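Local coordinates for metallo-beta-lactamase family protein (Staphylococcus aureus, PDB 3R2U), which is a probable metal-dependent hydrolase of the metallo-beta-lactamase superfamily, with an iron(III) ion bound at its probable active site and a rhodanese-like region toward the C terminus, at residues P141-T144 with P145-S149; D208-D211 with Y212-I215; P233-T236 with L237-K241. All blocks are in the same frame, centred on the assembly; numbering follows the deposited sequence. Where two conformers were deposited one is given.

The three contacts follow one another along the chain, none nesting in or crossing another, and each is a tight local turn or cap at the end of a strand of one mixed sheet. Contact 1 closes the loop between strands 133-139 and 148-153 and carries an iron ligand. Contact 2 turns the chain from helix 191-206 into strand 214-217. Contact 3 leads from strand 235-236, outermost in this chain's sheet, into helix 237-243. Contacts 2 and 3 touch, with centres about 8 Å apart, through neighbouring strands and a salt bridge from D211 to K241, and both meet the second subunit; contact 1 lies about 19 Å from each, centre to centre.

Contact 1 of 3, residues P141-T144 with P145-S149; sequences PGHT and PESIS. With FE (Fe (III) ion), chain E.
A type I beta turn reverses the chain between T144 and S147, with the S147 N to T144 O hydrogen bond weak at 3.4 Å. The turn is an example of hydroxyls clustering directly after a metal ligand. T144 carries most of the contact: OG1 lies between its backbone N and carbonyl carbon (chi1 67°), which directs it into the turn toward the side chains of E146 and S147. It is 2.6 Å from S147 OG in a short hydrogen bond that either hydroxyl could donate. The carboxylate of E146 arrives on a chain bent at chi2 (-72°), bringing OE2 to 2.8 Å from T144 OG1, a weaker and unsettled bond because the same proton could serve S147. The firmer partner of E146 OE2 is the backbone N of I81, next to the iron ligand H80. P141 CB touches P145 O at 3.5 Å.

H143 stands beside this cluster, S147 OG lying at the edge of its ring. With CG anti to the backbone N (chi1 175°), the ring extends to the metal and NE2 binds iron at 2.3 Å. ND1 is held by the carbonyl of R178, which should help fix the ring's rotation. H80 and D169 complete the protein ligands, and three waters lie on the ion, consistent with a superfamily active site. The loop follows strand 133-139 and runs into strand 148-153; K274 of helix 269-279 packs against T144 and E146.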
loop_
_atom_site.group_PDB
_atom_site.type_symbol
_atom_site.label_atom_id
_atom_site.label_comp_id
_atom_site.label_asym_id
_atom_site.label_seq_id
_atom_site.Cartn_x
_atom_site.Cartn_y
_atom_site.Cartn_z
ATOM N N PRO A 141 -5.135 40.215 13.966
ATOM C CA PRO A 141 -6.175 39.739 14.870
ATOM C C PRO A 141 -7.555 39.808 14.243
ATOM O O PRO A 141 -7.770 40.564 13.283
ATOM C CB PRO A 141 -6.066 40.694 16.057
ATOM C CG PRO A 141 -5.475 41.937 15.507
ATOM C CD PRO A 141 -4.594 41.524 14.372
ATOM N N GLY A 142 -8.480 39.014 14.762
ATOM C CA GLY A 142 -9.865 39.015 14.259
ATOM C C GLY A 142 -10.500 37.654 14.472
ATOM O O GLY A 142 -11.465 37.512 15.222
ATOM N N HIS A 143 -9.957 36.656 13.793
ATOM C CA HIS A 143 -10.393 35.290 13.971
ATOM C C HIS A 143 -10.090 34.933 15.428
ATOM O O HIS A 143 -10.930 34.359 16.122
ATOM C CB HIS A 143 -9.671 34.382 12.985
ATOM C CG HIS A 143 -9.964 32.936 13.181
ATOM N ND1 HIS A 143 -11.221 32.404 12.996
ATOM C CD2 HIS A 143 -9.160 31.903 13.527
ATOM C CE1 HIS A 143 -11.181 31.102 13.234
ATOM N NE2 HIS A 143 -9.944 30.776 13.560
ATOM N N THR A 144 -8.889 35.303 15.876
ATOM C CA THR A 144 -8.477 35.180 17.265
ATOM C C THR A 144 -7.652 36.416 17.586
ATOM O O THR A 144 -7.088 37.038 16.665
ATOM C CB THR A 144 -7.606 33.950 17.565
ATOM O OG1 THR A 144 -6.343 34.084 16.897
ATOM C CG2 THR A 144 -8.316 32.682 17.156
ATOM N N PRO A 145 -7.579 36.786 18.877
ATOM C CA PRO A 145 -6.803 37.976 19.222
ATOM C C PRO A 145 -5.295 37.846 18.941
ATOM O O PRO A 145 -4.614 38.870 18.733
ATOM C CB PRO A 145 -7.067 38.160 20.733
ATOM C CG PRO A 145 -8.239 37.220 21.065
ATOM C CD PRO A 145 -8.151 36.121 20.065
ATOM N N GLU A 146 -4.785 36.611 18.925
ATOM C CA GLU A 146 -3.350 36.383 18.725
ATOM C C GLU A 146 -2.943 36.050 17.289
ATOM O O GLU A 146 -1.757 35.944 17.023
ATOM C CB GLU A 146 -2.823 35.273 19.648
ATOM C CG GLU A 146 -3.071 33.826 19.173
ATOM C CD GLU A 146 -4.520 33.381 19.265
ATOM O OE1 GLU A 146 -5.298 33.982 20.032
ATOM O OE2 GLU A 146 -4.873 32.401 18.588
ATOM N N SER A 147 -3.909 35.886 16.389
ATOM C CA SER A 147 -3.632 35.495 15.003
ATOM C C SER A 147 -2.564 36.306 14.338
ATOM O O SER A 147 -2.605 37.524 14.354
ATOM C CB SER A 147 -4.890 35.568 14.112
ATOM O OG SER A 147 -5.761 34.486 14.353
ATOM N N ILE A 148 -1.616 35.600 13.738
ATOM C CA ILE A 148 -0.549 36.206 12.991
ATOM C C ILE A 148 -0.493 35.589 11.603
ATOM O O ILE A 148 -0.931 34.466 11.398
ATOM C CB ILE A 148 0.827 36.058 13.707
ATOM C CG1 ILE A 148 1.142 34.599 14.006
ATOM C CG2 ILE A 148 0.862 36.923 14.996
ATOM C CD1 ILE A 148 2.513 34.388 14.603
ATOM N N SER A 149 -0.012 36.373 10.651
ATOM C CA SER A 149 0.186 35.936 9.287
ATOM C C SER A 149 1.658 36.104 8.924
ATOM O O SER A 149 2.333 36.978 9.488
ATOM C CB SER A 149 -0.688 36.761 8.344
ATOM O OG SER A 149 -2.062 36.466 8.554
HETATM FE FE FE E . -8.843 28.778 13.444
HETATM O O HOH W 1 -7.757 26.772 13.392
HETATM O O HOH W 2 -8.944 28.750 15.806
HETATM O O HOH W 3 -10.750 27.781 13.329
#

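Contact 2 of 3, residues D208-D211 with Y212-I215; sequences DLPD and YIQI
P210 and Y212 meet as a proline-aromatic pair folded over a type I beta turn from P210 to I213, a compact example of a turn whose side chains pack on one another. The phenol ring bends back over the turn because Y212 CG sits between its backbone N and carbonyl carbon (chi1 57°). One ring face then receives P210 CB, 3.7 Å from the ring centroid and 19° off the normal, a CH-pi contact displaced toward the rim. The nearest ring carbon is Y212 CZ, 3.5 Å from P210 CB, so the pyrrolidine lies toward the hydroxyl end of the ring; P210 CG also comes near Y212 OH.

I213 makes a similar choice of torsion. Its CG1 branch occupies the position between N and the carbonyl carbon (chi1 68°), and the extended chain beyond it carries CD1 to L209 CD1 at 3.9 Å. The other branch, CG2, touches P210 CD at 3.9 Å. The two arms of I213 thus divide their packing between L209 and P210. CG1 and CG2 of I213 both lie close to the carbonyl oxygen of P210, which accepts the turn's hydrogen bond from I213 N at 3.2 Å. That bond is nearly straight at the hydrogen, though the donor stands well above the carbonyl plane.

D211 OD1 forms a salt bridge with K241 NZ, and Y212 O accepts from T236 OG1 of the second subunit. The chemistry is therefore divided: within the turn one backbone bond is accompanied by apolar and CH-pi packing, whereas the charge of D211 and the carbonyl of Y212 link this turn to helix 237-243 and to the second subunit.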
loop_
_atom_site.group_PDB
_atom_site.type_symbol
_atom_site.label_atom_id
_atom_site.label_comp_id
_atom_site.label_asym_id
_atom_site.label_seq_id
_atom_site.Cartn_x
_atom_site.Cartn_y
_atom_site.Cartn_z
ATOM N N ASP A 208 -2.668 47.367 1.791
ATOM C CA ASP A 208 -1.497 48.090 1.321
ATOM C C ASP A 208 -0.424 47.196 0.718
ATOM O O ASP A 208 0.523 47.686 0.129
ATOM C CB ASP A 208 -0.916 48.906 2.477
ATOM C CG ASP A 208 -1.901 49.915 3.009
ATOM O OD1 ASP A 208 -2.754 50.365 2.216
ATOM O OD2 ASP A 208 -1.825 50.257 4.209
ATOM N N LEU A 209 -0.560 45.892 0.886
ATOM C CA LEU A 209 0.396 44.946 0.307
ATOM C C LEU A 209 0.203 44.901 -1.227
ATOM O O LEU A 209 -0.863 45.254 -1.718
ATOM C CB LEU A 209 0.234 43.558 0.921
ATOM C CG LEU A 209 0.658 43.493 2.391
ATOM C CD1 LEU A 209 0.468 42.102 2.949
ATOM C CD2 LEU A 209 2.123 43.988 2.539
ATOM N N PRO A 210 1.222 44.456 -1.975
ATOM C CA PRO A 210 1.091 44.397 -3.444
ATOM C C PRO A 210 -0.008 43.421 -3.874
ATOM O O PRO A 210 -0.120 42.321 -3.338
ATOM C CB PRO A 210 2.462 43.920 -3.907
ATOM C CG PRO A 210 3.407 44.244 -2.724
ATOM C CD PRO A 210 2.554 44.013 -1.522
ATOM N N ASP A 211 -0.815 43.833 -4.834
ATOM C CA ASP A 211 -1.950 43.020 -5.266
ATOM C C ASP A 211 -1.578 41.686 -5.939
ATOM O O ASP A 211 -2.419 40.807 -6.068
ATOM C CB ASP A 211 -2.888 43.846 -6.155
ATOM C CG ASP A 211 -3.746 44.839 -5.348
ATOM O OD1 ASP A 211 -3.732 44.780 -4.084
ATOM O OD2 ASP A 211 -4.454 45.661 -5.980
ATOM N N TYR A 212 -0.322 41.533 -6.324
ATOM C CA TYR A 212 0.142 40.305 -6.975
ATOM C C TYR A 212 0.666 39.229 -5.986
ATOM O O TYR A 212 1.140 38.138 -6.411
ATOM C CB TYR A 212 1.220 40.646 -8.002
ATOM C CG TYR A 212 2.414 41.393 -7.425
ATOM C CD1 TYR A 212 3.315 40.755 -6.582
ATOM C CD2 TYR A 212 2.657 42.725 -7.755
ATOM C CE1 TYR A 212 4.401 41.421 -6.062
ATOM C CE2 TYR A 212 3.756 43.408 -7.234
ATOM C CZ TYR A 212 4.620 42.749 -6.394
ATOM O OH TYR A 212 5.704 43.393 -5.865
ATOM N N ILE A 213 0.621 39.514 -4.686
ATOM C CA ILE A 213 1.060 38.503 -3.729
ATOM C C ILE A 213 0.029 37.370 -3.688
ATOM O O ILE A 213 -1.173 37.594 -3.885
ATOM C CB ILE A 213 1.289 39.022 -2.298
ATOM C CG1 ILE A 213 -0.022 39.429 -1.625
ATOM C CG2 ILE A 213 2.338 40.150 -2.284
ATOM C CD1 ILE A 213 0.141 39.679 -0.108
ATOM N N GLN A 214 0.504 36.154 -3.474
ATOM C CA GLN A 214 -0.408 35.028 -3.292
ATOM C C GLN A 214 -0.940 35.021 -1.856
ATOM O O GLN A 214 -0.330 35.603 -0.964
ATOM C CB GLN A 214 0.300 33.717 -3.557
ATOM C CG GLN A 214 0.827 33.566 -4.968
ATOM C CD GLN A 214 1.522 32.241 -5.165
ATOM O OE1 GLN A 214 1.025 31.212 -4.734
ATOM N NE2 GLN A 214 2.667 32.256 -5.832
ATOM N N ILE A 215 -2.093 34.377 -1.659
ATOM C CA ILE A 215 -2.698 34.202 -0.348
ATOM C C ILE A 215 -2.697 32.695 -0.101
ATOM O O ILE A 215 -3.279 31.930 -0.866
ATOM C CB ILE A 215 -4.169 34.735 -0.273
ATOM C CG1 ILE A 215 -4.256 36.235 -0.559
ATOM C CG2 ILE A 215 -4.781 34.435 1.073
ATOM C CD1 ILE A 215 -3.405 37.097 0.305
#

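Contact 3 of 3, residues P233-T236 with L237-K241; sequences PTST and LGYEK
The hydroxyl of S235 donates to the E240 carboxylate, OG to OE2 at 2.7 Å, beside an N-cap at which T236 begins helix 237-243. The serine proton reaches the anti side of OE2, 16° out of the carboxylate plane, and the glutamate folds back to accept it through a bend at chi2 (-58°). At the cap, T236 OG1 accepts from Y239 N at 3.0 Å, satisfying an amide of the first helical turn. T236 O takes E240 N at 3.0 Å in a fairly straight bond, and a weak one from Y239 N besides. The side chain makes the capping bond, while the carbonyl opens the helix's own i to i+4 pattern.

E240 OE1 is held separately by N244 and by the backbone N of G174. With Y212 of the second subunit as its other partner, T236 OG1 joins the helix cap to the contact with that subunit. L237 packs on L209 and I213, while across the cap the Y239 CB methylene lies 3.2 Å from T236 OG1 and Y239 ring atom CD2 stops 3.7 Å from S235 OG.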
loop_
_atom_site.group_PDB
_atom_site.type_symbol
_atom_site.label_atom_id
_atom_site.label_comp_id
_atom_site.label_asym_id
_atom_site.label_seq_id
_atom_site.Cartn_x
_atom_site.Cartn_y
_atom_site.Cartn_z
ATOM N N PRO A 233 -6.358 25.880 -3.827
ATOM C CA PRO A 233 -5.582 26.007 -2.595
ATOM C C PRO A 233 -5.010 27.395 -2.334
ATOM O O PRO A 233 -4.541 27.647 -1.213
ATOM C CB PRO A 233 -4.445 24.995 -2.792
ATOM C CG PRO A 233 -4.269 24.883 -4.261
ATOM C CD PRO A 233 -5.610 25.186 -4.894
ATOM N N THR A 234 -5.044 28.287 -3.330
ATOM C CA THR A 234 -4.461 29.595 -3.144
ATOM C C THR A 234 -5.141 30.678 -3.968
ATOM O O THR A 234 -5.755 30.417 -4.994
ATOM C CB THR A 234 -2.972 29.585 -3.565
ATOM O OG1 THR A 234 -2.877 29.522 -4.984
ATOM C CG2 THR A 234 -2.232 28.401 -2.977
ATOM N N SER A 235 -5.010 31.908 -3.523
ATOM C CA SER A 235 -5.540 33.011 -4.290
ATOM C C SER A 235 -4.501 34.103 -4.338
ATOM O O SER A 235 -3.322 33.834 -4.121
ATOM C CB SER A 235 -6.839 33.501 -3.681
ATOM O OG SER A 235 -7.458 34.410 -4.550
ATOM N N THR A 236 -4.920 35.319 -4.683
ATOM C CA THR A 236 -4.038 36.474 -4.707
ATOM C C THR A 236 -4.794 37.606 -4.068
ATOM O O THR A 236 -6.019 37.623 -4.076
ATOM C CB THR A 236 -3.674 36.909 -6.146
ATOM O OG1 THR A 236 -4.827 37.489 -6.771
ATOM C CG2 THR A 236 -3.187 35.732 -6.940
ATOM N N LEU A 237 -4.067 38.584 -3.559
ATOM C CA LEU A 237 -4.686 39.714 -2.896
ATOM C C LEU A 237 -5.582 40.505 -3.836
ATOM O O LEU A 237 -6.704 40.868 -3.478
ATOM C CB LEU A 237 -3.612 40.616 -2.262
ATOM C CG LEU A 237 -4.104 41.876 -1.519
ATOM C CD1 LEU A 237 -5.168 41.550 -0.462
ATOM C CD2 LEU A 237 -2.926 42.638 -0.886
ATOM N N GLY A 238 -5.095 40.750 -5.052
ATOM C CA GLY A 238 -5.858 41.501 -6.030
ATOM C C GLY A 238 -7.131 40.775 -6.415
ATOM O O GLY A 238 -8.142 41.410 -6.676
ATOM N N TYR A 239 -7.081 39.440 -6.458
ATOM C CA TYR A 239 -8.267 38.668 -6.827
ATOM C C TYR A 239 -9.271 38.718 -5.681
ATOM O O TYR A 239 -10.467 38.851 -5.915
ATOM C CB TYR A 239 -7.945 37.214 -7.229
ATOM C CG TYR A 239 -9.163 36.491 -7.799
ATOM C CD1 TYR A 239 -9.554 36.683 -9.122
ATOM C CD2 TYR A 239 -9.924 35.632 -7.020
ATOM C CE1 TYR A 239 -10.675 36.050 -9.649
ATOM C CE2 TYR A 239 -11.063 34.986 -7.545
ATOM C CZ TYR A 239 -11.427 35.200 -8.858
ATOM O OH TYR A 239 -12.535 34.569 -9.399
ATOM N N GLU A 240 -8.781 38.621 -4.448
ATOM C CA GLU A 240 -9.662 38.705 -3.303
ATOM C C GLU A 240 -10.289 40.099 -3.203
ATOM O O GLU A 240 -11.447 40.228 -2.844
ATOM C CB GLU A 240 -8.936 38.317 -2.018
ATOM C CG GLU A 240 -8.518 36.855 -1.995
ATOM C CD GLU A 240 -9.692 35.906 -2.153
ATOM O OE1 GLU A 240 -10.606 35.959 -1.302
ATOM O OE2 GLU A 240 -9.689 35.100 -3.123
ATOM N N LYS A 241 -9.544 41.147 -3.558
ATOM C CA LYS A 241 -10.117 42.488 -3.536
ATOM C C LYS A 241 -11.300 42.596 -4.501
ATOM O O LYS A 241 -12.258 43.312 -4.229
ATOM C CB LYS A 241 -9.071 43.553 -3.860
ATOM C CG LYS A 241 -8.027 43.748 -2.757
ATOM C CD LYS A 241 -7.089 44.907 -3.095
ATOM C CE LYS A 241 -6.163 45.277 -1.946
ATOM N NZ LYS A 241 -5.167 46.294 -2.375
#